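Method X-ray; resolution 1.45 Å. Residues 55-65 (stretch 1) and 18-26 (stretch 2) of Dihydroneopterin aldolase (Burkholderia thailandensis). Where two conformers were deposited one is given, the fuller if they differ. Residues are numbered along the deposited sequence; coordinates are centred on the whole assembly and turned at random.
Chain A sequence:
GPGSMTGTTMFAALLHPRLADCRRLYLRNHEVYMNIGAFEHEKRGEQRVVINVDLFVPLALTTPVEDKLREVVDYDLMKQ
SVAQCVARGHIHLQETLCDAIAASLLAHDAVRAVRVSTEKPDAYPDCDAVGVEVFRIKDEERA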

# COMPACT_ATOMS: atom_id res chain seq x y z
N LEU A 55 -8.71 -9.28 8.99
CA LEU A 55 -9.32 -10.58 9.13
C LEU A 55 -10.03 -10.92 7.82
O LEU A 55 -10.85 -10.11 7.33
CB LEU A 55 -10.29 -10.46 10.33
CG LEU A 55 -10.71 -11.66 11.10
CD1 LEU A 55 -9.43 -12.28 11.72
CD2 LEU A 55 -11.62 -11.15 12.23
N PHE A 56 -9.76 -12.07 7.23
CA PHE A 56 -10.41 -12.52 5.96
C PHE A 56 -11.46 -13.52 6.30
O PHE A 56 -11.12 -14.58 6.86
CB PHE A 56 -9.38 -13.01 4.94
CG PHE A 56 -8.39 -11.90 4.60
CD1 PHE A 56 -7.25 -11.67 5.38
CD2 PHE A 56 -8.68 -11.12 3.49
CE1 PHE A 56 -6.38 -10.57 5.07
CE2 PHE A 56 -7.81 -10.08 3.16
CZ PHE A 56 -6.69 -9.84 3.93
N VAL A 57 -12.72 -13.19 6.01
CA VAL A 57 -13.85 -14.05 6.32
C VAL A 57 -14.65 -14.35 5.03
O VAL A 57 -14.85 -13.43 4.21
CB VAL A 57 -14.73 -13.39 7.44
CG1 VAL A 57 -13.88 -13.14 8.67
CG2 VAL A 57 -15.31 -12.05 6.99
N PRO A 58 -15.11 -15.57 4.82
CA PRO A 58 -15.79 -15.89 3.56
C PRO A 58 -17.06 -15.05 3.36
O PRO A 58 -17.83 -14.87 4.30
CB PRO A 58 -16.18 -17.38 3.72
CG PRO A 58 -15.07 -17.89 4.64
CD PRO A 58 -14.82 -16.79 5.62
N LEU A 59 -17.27 -14.54 2.13
CA LEU A 59 -18.55 -13.93 1.78
C LEU A 59 -19.71 -14.84 2.07
O LEU A 59 -20.77 -14.40 2.49
CB LEU A 59 -18.54 -13.53 0.29
CG LEU A 59 -17.47 -12.46 -0.04
CD1 LEU A 59 -17.32 -12.23 -1.55
CD2 LEU A 59 -17.80 -11.13 0.64
N ALA A 60 -19.57 -16.16 1.82
CA ALA A 60 -20.69 -17.05 1.97
C ALA A 60 -21.15 -17.11 3.42
O ALA A 60 -22.31 -17.49 3.69
CB ALA A 60 -20.35 -18.44 1.44
N LEU A 61 -20.27 -16.76 4.34
CA LEU A 61 -20.61 -16.78 5.76
C LEU A 61 -20.96 -15.40 6.30
O LEU A 61 -21.29 -15.29 7.48
CB LEU A 61 -19.44 -17.36 6.59
CG LEU A 61 -19.10 -18.80 6.20
CD1 LEU A 61 -17.88 -19.29 7.02
CD2 LEU A 61 -20.26 -19.77 6.40
N THR A 62 -20.83 -14.34 5.50
CA THR A 62 -20.89 -12.97 6.06
C THR A 62 -21.58 -12.01 5.14
O THR A 62 -21.26 -10.82 5.10
CB THR A 62 -19.49 -12.39 6.39
OG1 THR A 62 -18.72 -12.27 5.18
CG2 THR A 62 -18.77 -13.27 7.40
N THR A 63 -22.56 -12.49 4.37
CA THR A 63 -23.29 -11.63 3.44
C THR A 63 -24.66 -11.43 4.01
O THR A 63 -25.47 -12.34 3.97
CB THR A 63 -23.32 -12.22 1.98
OG1 THR A 63 -21.96 -12.24 1.47
CG2 THR A 63 -24.17 -11.29 1.06
N PRO A 64 -24.91 -10.25 4.61
CA PRO A 64 -26.22 -10.02 5.22
C PRO A 64 -27.26 -9.75 4.17
O PRO A 64 -27.06 -8.95 3.22
CB PRO A 64 -25.99 -8.77 6.08
CG PRO A 64 -24.90 -8.01 5.30
CD PRO A 64 -24.00 -9.10 4.76
N VAL A 65 -28.37 -10.43 4.34
CA VAL A 65 -29.52 -10.17 3.50
C VAL A 65 -30.65 -9.56 4.30
O VAL A 65 -31.64 -9.16 3.71
CB VAL A 65 -29.99 -11.42 2.68
CG1 VAL A 65 -28.83 -11.99 1.89
CG2 VAL A 65 -30.56 -12.47 3.60
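Stretch 2 (18-26) RLADCRRLY

Stretch 2 lies alongside stretch 1 as an antiparallel β-strand. Residues 22–26 are extended and pair with the strand 55–58, their N-to-C directions differing by 147° and their axes approaching to 4.4 Å. The register sets Leu25 beside Leu55, Arg24 beside Phe56, Arg23 beside Val57 and Cys22 beside Pro58. Leu55 and Leu25 form a hydrogen-bonded pair, Leu55 N to Leu25 O and Leu25 N to Leu55 O both measuring 2.8 Å. Two residues on, Val57 N donates to Arg23 O at 3.0 Å and Arg23 N to Val57 O at 2.9 Å. Between these pairs the backbones draw closer, and Phe56 CA lies 3.4 Å from Arg23 O while Arg24 CA lies 3.4 Å from Leu55 O, both as CA-H...O contacts. The ladder suits the end of the strand well, because Pro58, which has no amide hydrogen to give, falls at a position where the pattern asks for none across the strands; its CA is 4.0 Å from that of Cys22.

Arg23 covers the most surface. Its CB leaves on the same face of the sheet as Val57, Leu55 and Leu25, and its long side chain, with chi1 and chi3 both p, then reaches the loop that follows strand 55–58. The aliphatic part of Arg23 packs against apolar neighbours: Arg23 CG is 3.5 Å from Val57 CG2, and Arg23 CB is 3.7 Å from Leu59 CD2. The guanidinium makes three bonds to Thr62: Arg23 NE to Thr62 OG1 at 3.0 Å, Arg23 NH2 to Thr62 O at 2.9 Å, and a weak bond from Arg23 NE to Thr62 O at 3.2 Å. Thr62 suits this place because its hydroxyl also donates to Pro58 O, at 2.9 Å from OG1, leaving the oxygen free to accept from the arginine. Leu59 CD2 lies over one face of the guanidinium, an apolar cover for a flat group whose hydrogen bonds run near its plane.

On the other face of the sheet Phe56 is the chief residue. Its aromatic ring is broad enough to meet both the strand and the turn preceding it. Leu19 CD1 sits over the ring, 4.0 Å from its centroid and 11° off the normal, a CH-π contact, while Leu19 CD2 is 3.8 Å from Phe56 CB. The methylene of Arg24 also packs here, Arg24 CD lying 3.7 Å from Phe56 CZ, so an arginine can flank an aromatic ring with its aliphatic part.

A type I turn from Leu19 to Cys22, closed by Cys22 N to Leu19 O at 3.0 Å, leads into the strand and brings Leu19 to Phe56. Within it Asp21 O accepts from Leu59 N at 2.8 Å, carrying the backbone pairing one step past the proline. Asp21 O also takes a hydrogen bond from a water 2.7 Å away, and that water accepts from Ala60 N at 3.0 Å.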

# COMPACT_ATOMS: atom_id res chain seq x y z
N ARG A 18 -6.90 -17.90 -2.52
CA ARG A 18 -7.50 -18.49 -1.33
C ARG A 18 -8.38 -17.48 -0.60
O ARG A 18 -9.10 -17.81 0.34
CB ARG A 18 -6.39 -19.00 -0.40
CG ARG A 18 -6.87 -19.77 0.81
CD ARG A 18 -7.73 -20.96 0.43
NE ARG A 18 -8.00 -21.81 1.59
CZ ARG A 18 -9.10 -22.54 1.73
NH1 ARG A 18 -10.03 -22.53 0.79
NH2 ARG A 18 -9.26 -23.30 2.81
N LEU A 19 -8.33 -16.24 -1.05
CA LEU A 19 -9.00 -15.12 -0.38
C LEU A 19 -10.00 -14.45 -1.32
O LEU A 19 -10.68 -13.49 -0.94
CB LEU A 19 -7.95 -14.09 0.08
CG LEU A 19 -6.87 -14.53 1.09
CD1 LEU A 19 -6.01 -13.36 1.48
CD2 LEU A 19 -7.55 -15.11 2.33
N ALA A 20 -10.09 -14.94 -2.55
CA ALA A 20 -10.98 -14.32 -3.53
C ALA A 20 -12.48 -14.42 -3.16
O ALA A 20 -13.30 -13.65 -3.67
CB ALA A 20 -10.74 -14.92 -4.92
N ASP A 21 -12.83 -15.36 -2.30
CA ASP A 21 -14.21 -15.53 -1.91
C ASP A 21 -14.44 -14.93 -0.52
O ASP A 21 -15.44 -15.25 0.12
CB ASP A 21 -14.61 -17.02 -1.94
CG ASP A 21 -13.72 -17.89 -1.05
OD1 ASP A 21 -12.65 -17.44 -0.59
OD2 ASP A 21 -14.09 -19.09 -0.88
N CYS A 22 -13.53 -14.06 -0.08
CA CYS A 22 -13.57 -13.46 1.25
C CYS A 22 -13.81 -11.93 1.19
O CYS A 22 -13.54 -11.29 0.17
CB CYS A 22 -12.23 -13.64 1.99
SG CYS A 22 -12.05 -15.36 2.54
N ARG A 23 -14.37 -11.41 2.24
CA ARG A 23 -14.24 -9.97 2.53
C ARG A 23 -13.15 -9.76 3.56
O ARG A 23 -12.72 -10.71 4.25
CB ARG A 23 -15.56 -9.37 3.03
CG ARG A 23 -15.98 -9.82 4.41
CD ARG A 23 -17.26 -9.07 4.88
NE ARG A 23 -18.51 -9.49 4.19
CZ ARG A 23 -19.19 -8.76 3.30
NH1 ARG A 23 -18.80 -7.60 2.88
NH2 ARG A 23 -20.36 -9.21 2.86
N ARG A 24 -12.66 -8.54 3.63
CA ARG A 24 -11.61 -8.17 4.60
C ARG A 24 -12.20 -7.25 5.64
O ARG A 24 -12.79 -6.22 5.31
CB ARG A 24 -10.49 -7.44 3.88
CG ARG A 24 -9.39 -6.89 4.82
CD ARG A 24 -8.16 -6.42 4.01
NE ARG A 24 -8.42 -5.17 3.30
CZ ARG A 24 -8.06 -3.95 3.74
NH1 ARG A 24 -7.44 -3.81 4.90
NH2 ARG A 24 -8.33 -2.86 3.00
N LEU A 25 -12.10 -7.60 6.91
CA LEU A 25 -12.42 -6.71 8.02
C LEU A 25 -11.09 -6.17 8.50
O LEU A 25 -10.11 -6.90 8.50
CB LEU A 25 -13.06 -7.53 9.15
CG LEU A 25 -14.23 -8.48 8.77
CD1 LEU A 25 -14.69 -9.19 10.03
CD2 LEU A 25 -15.38 -7.74 8.14
N TYR A 26 -11.03 -4.90 8.87
CA TYR A 26 -9.72 -4.33 9.23
C TYR A 26 -9.87 -3.36 10.40
O TYR A 26 -10.81 -2.61 10.54
CB TYR A 26 -9.02 -3.71 8.01
CG TYR A 26 -9.73 -2.56 7.33
CD1 TYR A 26 -9.50 -1.24 7.75
CD2 TYR A 26 -10.57 -2.78 6.24
CE1 TYR A 26 -10.07 -0.18 7.08
CE2 TYR A 26 -11.16 -1.73 5.57
CZ TYR A 26 -10.94 -0.42 5.98
OH TYR A 26 -11.48 0.62 5.26
O HOH W 1 -17.32 -17.24 0.16